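Local coordinates for putative YfrE protein (Vibrio parahaemolyticus RIMD 2210633, PDB 3BEE) that is of unknown function but probably takes part in cytochrome c-type biogenesis, this chain being the C-terminal TPR-containing portion of a membrane protein, at residues T15-H20 against H53-R58. Sequence-based numbering, arbitrary orientation.
Sequences TLYYLH and HFISFR
The hydroxyl of Tyr17 lies against Ile55 and is hydrogen-bonded to the carboxylate of Asp52, about one turn earlier on helix 43-55. Tyr17 OH is 3.5 Å from Ile55 CD1, so the methyl touches the polar end of the ring as well as its carbon edge. The methyl sits at the edge of the ring, close to its plane, with Tyr17 CE2 4.0 Å from Ile55 CD1. Tyr17 has CG anti to the backbone N (chi1 -175°), which sends the ring from helix 6-18 toward helix 43-55. Ile55 comes from the opposite direction, its CD1 carried forward by an extended chain (chi2 171°).

The same methyl touches the second tyrosine. Tyr18 CE1 is 4.1 Å from Ile55 CD1, in an oblique approach. The two rings also meet each other: Tyr17 CD2 stands 3.6 Å above the plane of the Tyr18 ring, over its centre. Tyr18 OH makes a weak hydrogen bond to Asn51.

Asp52 also links the contact to the turn after Ile55, where helix 43-55 ends in a Schellman motif with Phe57 at positive phi (68°): its OD1 takes the Tyr17 hydroxyl, while Arg58 NH2 makes a long, weak ion pair with its OD2. Arg58 NE gives a hydrogen bond to His53 ND1 at 2.9 Å, lying in the planes of both the imidazole and the guanidinium.

The contact joins the C-terminal ends of two helices in an all-helical TPR-type array. It is small, burying 110 Å² in all. One isoleucine methyl meets both tyrosines, while the Asp52 bond ties the hydroxyl of the buried Tyr17 to helix 43-55 and probably fixes where its ring meets that methyl.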
ATOM      1  N   THR A  15       0.234  -3.685  10.983  1.00 36.67           N
ATOM      2  CA  THR A  15       0.354  -3.602  12.437  1.00 37.86           C
ATOM      3  C   THR A  15       1.781  -3.213  12.867  1.00 38.89           C
ATOM      4  O   THR A  15       1.966  -2.297  13.663  1.00 38.78           O
ATOM      5  CB  THR A  15      -0.064  -4.910  13.135  1.00 38.02           C
ATOM      6  OG1 THR A  15      -1.434  -5.195  12.838  1.00 38.73           O
ATOM      7  CG2 THR A  15       0.065  -4.759  14.628  1.00 36.81           C
ATOM      8  N   LEU A  16       2.785  -3.908  12.338  1.00 39.70           N
ATOM      9  CA  LEU A  16       4.170  -3.603  12.679  1.00 40.99           C
ATOM     10  C   LEU A  16       4.564  -2.187  12.267  1.00 41.61           C
ATOM     11  O   LEU A  16       5.321  -1.539  12.985  1.00 42.77           O
ATOM     12  CB  LEU A  16       5.133  -4.603  12.063  1.00 41.21           C
ATOM     13  CG  LEU A  16       5.023  -6.050  12.511  1.00 42.38           C
ATOM     14  CD1 LEU A  16       5.645  -6.852  11.415  1.00 43.15           C
ATOM     15  CD2 LEU A  16       5.690  -6.319  13.850  1.00 43.15           C
ATOM     16  N   TYR A  17       4.032  -1.706  11.141  1.00 41.00           N
ATOM     17  CA  TYR A  17       4.264  -0.341  10.688  1.00 41.01           C
ATOM     18  C   TYR A  17       3.688   0.748  11.617  1.00 41.81           C
ATOM     19  O   TYR A  17       4.472   1.522  12.206  1.00 41.36           O
ATOM     20  CB  TYR A  17       3.694  -0.141   9.276  1.00 38.92           C
ATOM     21  CG  TYR A  17       3.983   1.227   8.671  1.00 37.34           C
ATOM     22  CD1 TYR A  17       5.185   1.468   8.010  1.00 35.42           C
ATOM     23  CD2 TYR A  17       3.040   2.265   8.728  1.00 36.17           C
ATOM     24  CE1 TYR A  17       5.441   2.701   7.420  1.00 36.95           C
ATOM     25  CE2 TYR A  17       3.289   3.514   8.151  1.00 34.91           C
ATOM     26  CZ  TYR A  17       4.496   3.731   7.512  1.00 37.15           C
ATOM     27  OH  TYR A  17       4.784   4.944   6.944  1.00 37.14           O
ATOM     28  N   TYR A  18       2.337   0.845  11.682  1.00 42.44           N
ATOM     29  CA  TYR A  18       1.611   1.967  12.400  1.00 42.44           C
ATOM     30  C   TYR A  18       1.836   2.018  13.885  1.00 42.89           C
ATOM     31  O   TYR A  18       1.788   3.114  14.511  1.00 43.06           O
ATOM     32  CB  TYR A  18       0.083   2.021  12.128  1.00 42.17           C
ATOM     33  CG  TYR A  18      -0.212   2.562  10.749  1.00 43.23           C
ATOM     34  CD1 TYR A  18       0.046   3.901  10.430  1.00 43.88           C
ATOM     35  CD2 TYR A  18      -0.662   1.719   9.735  1.00 45.04           C
ATOM     36  CE1 TYR A  18      -0.185   4.407   9.121  1.00 45.13           C
ATOM     37  CE2 TYR A  18      -0.883   2.190   8.434  1.00 45.34           C
ATOM     38  CZ  TYR A  18      -0.650   3.534   8.140  1.00 45.21           C
ATOM     39  OH  TYR A  18      -0.854   3.971   6.876  1.00 44.05           O
ATOM     40  N   LEU A  19       2.048   0.848  14.468  1.00 42.58           N
ATOM     41  CA  LEU A  19       2.199   0.794  15.925  1.00 43.00           C
ATOM     42  C   LEU A  19       3.660   1.006  16.321  1.00 43.00           C
ATOM     43  O   LEU A  19       3.965   1.253  17.510  1.00 43.75           O
ATOM     44  CB  LEU A  19       1.575  -0.483  16.540  1.00 42.72           C
ATOM     45  CG  LEU A  19       0.169  -0.376  17.183  1.00 43.27           C
ATOM     46  CD1 LEU A  19      -0.946  -0.344  16.146  1.00 42.96           C
ATOM     47  CD2 LEU A  19      -0.069  -1.529  18.134  1.00 42.07           C
ATOM     48  N   HIS A  20       4.553   0.946  15.334  1.00 42.11           N
ATOM     49  CA  HIS A  20       6.011   1.108  15.604  1.00 41.56           C
ATOM     50  C   HIS A  20       6.697   2.230  14.816  1.00 40.12           C
ATOM     51  O   HIS A  20       7.650   2.018  14.073  1.00 39.96           O
ATOM     52  CB  HIS A  20       6.751  -0.227  15.489  1.00 40.85           C
ATOM     53  CG  HIS A  20       6.147  -1.299  16.340  1.00 42.75           C
ATOM     54  ND1 HIS A  20       6.576  -1.558  17.624  1.00 45.09           N
ATOM     55  CD2 HIS A  20       5.124  -2.156  16.104  1.00 42.26           C
ATOM     56  CE1 HIS A  20       5.854  -2.540  18.140  1.00 45.03           C
ATOM     57  NE2 HIS A  20       4.969  -2.926  17.234  1.00 44.87           N
ATOM     58  N   HIS A  53       4.897   6.262   1.486  1.00 34.51           N
ATOM     59  CA  HIS A  53       5.400   7.329   0.615  1.00 33.99           C
ATOM     60  C   HIS A  53       4.756   8.683   0.985  1.00 33.96           C
ATOM     61  O   HIS A  53       5.443   9.674   1.201  1.00 34.39           O
ATOM     62  CB  HIS A  53       5.110   6.977  -0.851  1.00 33.87           C
ATOM     63  CG  HIS A  53       6.006   5.914  -1.412  1.00 34.61           C
ATOM     64  ND1 HIS A  53       7.378   5.929  -1.242  1.00 36.04           N
ATOM     65  CD2 HIS A  53       5.732   4.821  -2.170  1.00 34.24           C
ATOM     66  CE1 HIS A  53       7.912   4.886  -1.875  1.00 35.73           C
ATOM     67  NE2 HIS A  53       6.932   4.198  -2.436  1.00 35.37           N
ATOM     68  N   PHE A  54       3.431   8.711   1.083  1.00 33.57           N
ATOM     69  CA  PHE A  54       2.719   9.964   1.311  1.00 34.03           C
ATOM     70  C   PHE A  54       3.176  10.639   2.622  1.00 35.26           C
ATOM     71  O   PHE A  54       3.496  11.831   2.639  1.00 34.76           O
ATOM     72  CB  PHE A  54       1.211   9.703   1.325  1.00 32.93           C
ATOM     73  CG  PHE A  54       0.372  10.953   1.441  1.00 34.66           C
ATOM     74  CD1 PHE A  54      -0.100  11.596   0.300  1.00 33.19           C
ATOM     75  CD2 PHE A  54       0.044  11.474   2.701  1.00 33.88           C
ATOM     76  CE1 PHE A  54      -0.889  12.780   0.393  1.00 35.92           C
ATOM     77  CE2 PHE A  54      -0.757  12.660   2.809  1.00 33.98           C
ATOM     78  CZ  PHE A  54      -1.218  13.290   1.647  1.00 31.37           C
ATOM     79  N   ILE A  55       3.151   9.859   3.704  1.00 36.08           N
ATOM     80  CA  ILE A  55       3.598  10.249   5.045  1.00 37.64           C
ATOM     81  C   ILE A  55       5.034  10.802   4.993  1.00 37.54           C
ATOM     82  O   ILE A  55       5.395  11.730   5.740  1.00 37.34           O
ATOM     83  CB  ILE A  55       3.576   8.961   5.965  1.00 37.73           C
ATOM     84  CG1 ILE A  55       2.140   8.581   6.321  1.00 39.49           C
ATOM     85  CG2 ILE A  55       4.444   9.109   7.227  1.00 39.59           C
ATOM     86  CD1 ILE A  55       2.039   7.189   7.040  1.00 38.90           C
ATOM     87  N   SER A  56       5.846  10.209   4.112  1.00 36.70           N
ATOM     88  CA  SER A  56       7.233  10.571   3.968  1.00 36.81           C
ATOM     89  C   SER A  56       7.407  11.747   2.993  1.00 36.47           C
ATOM     90  O   SER A  56       8.529  12.110   2.691  1.00 35.52           O
ATOM     91  CB  SER A  56       8.017   9.341   3.477  1.00 36.99           C
ATOM     92  OG  SER A  56       7.851   8.265   4.397  1.00 39.32           O
ATOM     93  N   PHE A  57       6.293  12.308   2.500  1.00 35.96           N
ATOM     94  CA  PHE A  57       6.297  13.462   1.582  1.00 36.92           C
ATOM     95  C   PHE A  57       6.877  13.092   0.190  1.00 36.54           C
ATOM     96  O   PHE A  57       7.264  13.962  -0.585  1.00 36.29           O
ATOM     97  CB  PHE A  57       7.019  14.678   2.224  1.00 38.48           C
ATOM     98  CG  PHE A  57       6.173  15.454   3.233  1.00 40.90           C
ATOM     99  CD1 PHE A  57       5.210  14.823   4.018  1.00 45.43           C
ATOM    100  CD2 PHE A  57       6.348  16.821   3.389  1.00 44.59           C
ATOM    101  CE1 PHE A  57       4.420  15.541   4.932  1.00 45.16           C
ATOM    102  CE2 PHE A  57       5.574  17.560   4.324  1.00 46.28           C
ATOM    103  CZ  PHE A  57       4.614  16.914   5.089  1.00 44.42           C
ATOM    104  N   ARG A  58       6.946  11.791  -0.110  1.00 35.57           N
ATOM    105  CA  ARG A  58       7.308  11.322  -1.444  1.00 34.97           C
ATOM    106  C   ARG A  58       6.025  11.216  -2.250  1.00 34.84           C
ATOM    107  O   ARG A  58       5.520  10.122  -2.495  1.00 35.48           O
ATOM    108  CB  ARG A  58       8.065   9.982  -1.395  1.00 33.98           C
ATOM    109  CG  ARG A  58       9.416  10.077  -0.663  1.00 35.33           C
ATOM    110  CD  ARG A  58      10.194   8.792  -0.720  1.00 35.98           C
ATOM    111  NE  ARG A  58       9.439   7.669  -0.173  1.00 37.43           N
ATOM    112  CZ  ARG A  58       9.596   7.183   1.057  1.00 40.42           C
ATOM    113  NH1 ARG A  58      10.481   7.728   1.889  1.00 38.97           N
ATOM    114  NH2 ARG A  58       8.872   6.145   1.457  1.00 39.30           N
TER